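PDB 2QS8: Xaa-Pro Dipeptidase, which probably cleaves Xaa-Pro dipeptides or related substrates as a metal-dependent carboxypeptidase of the amidohydrolase superfamily, here with methionine bound in its active site. Local coordinates for residues A[198-210]-A[294-306]. Sequence-based numbering, arbitrary orientation.
Sequences TGGVLSVAKSGQN and FPEIVRPKAASVG. With MET (methionine), chain D.
Lys301 reaches out from helix 299-319 into the curled loop 198-210 and delivers its ammonium to a ring of backbone oxygens. NZ donates to Ser203 O at 2.6 Å, Gly200 O at 2.8 Å and Ala205 O at 3.0 Å, in each case tilted 20-30° from the carbonyl plane; a weak fourth bond goes to Val201 O. A bend at chi3 (-63°) in an otherwise extended chain brings CE and NZ round, while CD runs 3.5 Å from Gly208 CA. An alanine here would probably leave these inward-facing carbonyls without their shared donor and let the loop shift. That matters because the loop follows strand 192-196 of the TIM barrel and, as in other barrel enzymes, helps form the active site: Val201 N and Leu202 N each bond one carboxylate oxygen of the bound methionine, O and OXT respectively. Beside this grip, Val201 spreads its two methyls on the helix, CG1 lying 3.6 Å from Ala302 CB and CG2 3.7 Å from Val305 CB. With CG anti to its carbonyl carbon (chi1 -56°), Leu202 sends CD2 obliquely to Phe294 CE1, 3.6 Å away. At the outer end, Ile297 and Val204 cross nearly at right angles, and Ile297 CD1 rests 3.4 Å from Ala205 C. Ser203 OG turns instead to His150, another residue of the methionine pocket, and Tyr186 of a second subunit receives a hydrogen bond from Ser207 N.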
# COMPACT_ATOMS: atom_id res chain seq x y z
N THR A 198 -0.72 12.67 18.84
CA THR A 198 0.60 12.81 19.47
C THR A 198 0.80 11.66 20.43
O THR A 198 -0.12 10.87 20.67
CB THR A 198 0.74 14.12 20.29
OG1 THR A 198 -0.04 14.02 21.49
CG2 THR A 198 0.29 15.33 19.48
N GLY A 199 2.00 11.55 21.00
CA GLY A 199 2.26 10.50 21.97
C GLY A 199 1.36 10.71 23.18
O GLY A 199 0.69 11.74 23.27
N GLY A 200 1.35 9.75 24.10
CA GLY A 200 0.51 9.87 25.27
C GLY A 200 1.18 9.45 26.56
O GLY A 200 2.34 9.05 26.56
N VAL A 201 0.44 9.51 27.67
CA VAL A 201 0.97 9.18 28.98
C VAL A 201 0.86 7.71 29.42
O VAL A 201 1.87 7.05 29.64
CB VAL A 201 0.31 10.04 30.09
CG1 VAL A 201 0.81 9.62 31.46
CG2 VAL A 201 0.62 11.50 29.84
N LEU A 202 -0.36 7.22 29.55
CA LEU A 202 -0.59 5.85 30.00
C LEU A 202 -0.21 4.72 29.03
O LEU A 202 -0.46 3.55 29.31
CB LEU A 202 -2.05 5.70 30.42
CG LEU A 202 -2.44 6.73 31.48
CD1 LEU A 202 -3.93 6.61 31.80
CD2 LEU A 202 -1.59 6.51 32.72
N SER A 203 0.39 5.06 27.90
CA SER A 203 0.80 4.03 26.96
C SER A 203 2.23 3.62 27.28
O SER A 203 3.04 4.45 27.70
CB SER A 203 0.70 4.55 25.52
OG SER A 203 1.45 5.74 25.35
N VAL A 204 2.53 2.34 27.11
CA VAL A 204 3.88 1.84 27.36
C VAL A 204 4.67 2.15 26.10
O VAL A 204 4.87 1.30 25.24
CB VAL A 204 3.86 0.31 27.62
CG1 VAL A 204 5.27 -0.19 27.94
CG2 VAL A 204 2.92 -0.00 28.77
N ALA A 205 5.10 3.41 26.00
CA ALA A 205 5.86 3.89 24.85
C ALA A 205 6.75 5.06 25.29
O ALA A 205 6.46 5.74 26.26
CB ALA A 205 4.89 4.34 23.75
N LYS A 206 7.84 5.28 24.57
CA LYS A 206 8.77 6.35 24.92
C LYS A 206 8.20 7.77 25.02
O LYS A 206 8.32 8.41 26.06
CB LYS A 206 9.95 6.34 23.94
CG LYS A 206 11.15 7.16 24.41
CD LYS A 206 11.71 6.59 25.71
CE LYS A 206 12.85 7.46 26.24
NZ LYS A 206 13.36 6.96 27.56
N SER A 207 7.58 8.25 23.95
CA SER A 207 7.06 9.62 23.93
C SER A 207 5.69 9.83 24.56
O SER A 207 4.82 8.96 24.52
CB SER A 207 7.03 10.16 22.50
OG SER A 207 6.59 11.50 22.47
N GLY A 208 5.53 11.02 25.13
CA GLY A 208 4.27 11.40 25.73
C GLY A 208 3.65 12.59 25.01
O GLY A 208 2.60 13.07 25.43
N GLN A 209 4.28 13.06 23.93
CA GLN A 209 3.74 14.21 23.21
C GLN A 209 4.21 14.49 21.77
O GLN A 209 3.81 15.50 21.19
CB GLN A 209 3.96 15.46 24.05
CG GLN A 209 5.41 15.73 24.43
CD GLN A 209 5.94 17.00 23.79
OE1 GLN A 209 6.05 17.10 22.56
NE2 GLN A 209 6.26 17.99 24.63
N ASN A 210 5.04 13.61 21.20
CA ASN A 210 5.54 13.82 19.84
C ASN A 210 4.44 13.68 18.77
O ASN A 210 3.48 12.93 18.96
CB ASN A 210 6.68 12.83 19.55
CG ASN A 210 6.19 11.53 18.94
OD1 ASN A 210 6.32 11.31 17.73
ND2 ASN A 210 5.59 10.67 19.76
N PHE A 294 2.90 3.45 38.27
CA PHE A 294 2.92 3.43 36.81
C PHE A 294 4.15 2.65 36.34
O PHE A 294 5.09 2.42 37.10
CB PHE A 294 3.04 4.86 36.24
CG PHE A 294 1.84 5.75 36.49
CD1 PHE A 294 0.61 5.46 35.93
CD2 PHE A 294 1.98 6.91 37.26
CE1 PHE A 294 -0.49 6.31 36.13
CE2 PHE A 294 0.89 7.77 37.46
CZ PHE A 294 -0.34 7.47 36.90
N PRO A 295 4.14 2.20 35.08
CA PRO A 295 5.31 1.47 34.58
C PRO A 295 6.42 2.52 34.56
O PRO A 295 6.13 3.72 34.49
CB PRO A 295 4.87 1.05 33.18
CG PRO A 295 3.39 0.83 33.35
CD PRO A 295 2.98 2.02 34.19
N GLU A 296 7.67 2.10 34.62
CA GLU A 296 8.78 3.05 34.62
C GLU A 296 8.83 3.97 33.40
O GLU A 296 9.24 5.12 33.51
CB GLU A 296 10.12 2.31 34.75
CG GLU A 296 10.34 1.63 36.10
CD GLU A 296 10.01 2.55 37.28
OE1 GLU A 296 10.57 3.66 37.35
OE2 GLU A 296 9.19 2.15 38.13
N ILE A 297 8.41 3.46 32.25
CA ILE A 297 8.43 4.26 31.02
C ILE A 297 7.29 5.29 31.00
O ILE A 297 7.39 6.33 30.34
CB ILE A 297 8.36 3.33 29.78
CG1 ILE A 297 8.64 4.12 28.51
CG2 ILE A 297 7.01 2.66 29.69
CD1 ILE A 297 8.88 3.25 27.29
N VAL A 298 6.22 5.00 31.75
CA VAL A 298 5.05 5.87 31.85
C VAL A 298 5.21 6.98 32.91
O VAL A 298 4.85 8.14 32.67
CB VAL A 298 3.78 5.05 32.21
CG1 VAL A 298 2.61 5.99 32.47
CG2 VAL A 298 3.45 4.08 31.10
N ARG A 299 5.76 6.62 34.07
CA ARG A 299 5.95 7.56 35.17
C ARG A 299 6.44 8.97 34.81
O ARG A 299 5.85 9.96 35.22
CB ARG A 299 6.88 6.96 36.23
CG ARG A 299 6.95 7.78 37.51
CD ARG A 299 7.75 7.09 38.60
NE ARG A 299 7.55 7.74 39.89
CZ ARG A 299 8.11 7.36 41.02
NH1 ARG A 299 8.94 6.32 41.05
NH2 ARG A 299 7.85 8.00 42.14
N PRO A 300 7.54 9.08 34.04
CA PRO A 300 8.08 10.39 33.65
C PRO A 300 7.05 11.25 32.91
O PRO A 300 6.93 12.45 33.16
CB PRO A 300 9.26 10.03 32.74
CG PRO A 300 9.68 8.69 33.24
CD PRO A 300 8.37 7.99 33.50
N LYS A 301 6.33 10.62 31.98
CA LYS A 301 5.33 11.30 31.17
C LYS A 301 4.17 11.82 32.02
O LYS A 301 3.69 12.93 31.80
CB LYS A 301 4.80 10.34 30.09
CG LYS A 301 5.88 9.80 29.16
CD LYS A 301 5.31 8.94 28.03
CE LYS A 301 4.61 7.71 28.58
NZ LYS A 301 3.95 6.91 27.50
N ALA A 302 3.73 11.01 32.98
CA ALA A 302 2.63 11.40 33.85
C ALA A 302 3.00 12.59 34.73
O ALA A 302 2.18 13.49 34.94
CB ALA A 302 2.22 10.21 34.72
N ALA A 303 4.23 12.61 35.24
CA ALA A 303 4.70 13.69 36.10
C ALA A 303 4.80 15.00 35.32
O ALA A 303 4.60 16.08 35.87
CB ALA A 303 6.05 13.34 36.69
N SER A 304 5.12 14.90 34.03
CA SER A 304 5.25 16.06 33.16
C SER A 304 3.92 16.62 32.64
O SER A 304 3.62 17.80 32.84
CB SER A 304 6.14 15.70 31.97
OG SER A 304 6.00 16.66 30.93
N VAL A 305 3.14 15.78 31.99
CA VAL A 305 1.87 16.18 31.40
C VAL A 305 0.78 16.55 32.40
O VAL A 305 0.21 17.64 32.33
CB VAL A 305 1.32 15.07 30.46
CG1 VAL A 305 -0.07 15.44 29.95
CG2 VAL A 305 2.26 14.87 29.28
N GLY A 306 0.48 15.65 33.32
CA GLY A 306 -0.57 15.90 34.30
C GLY A 306 -0.72 17.28 34.96
O GLY A 306 -1.81 17.84 34.95
N MET D . -5.27 9.20 28.84
CA MET D . -4.34 10.35 28.71
C MET D . -2.93 9.89 28.34
O MET D . -2.17 10.72 27.78
CB MET D . -4.28 11.12 30.02
CG MET D . -3.41 12.35 29.96
SD MET D . -3.56 13.31 31.42
CE MET D . -5.21 13.91 31.22
OXT MET D . -2.59 8.72 28.62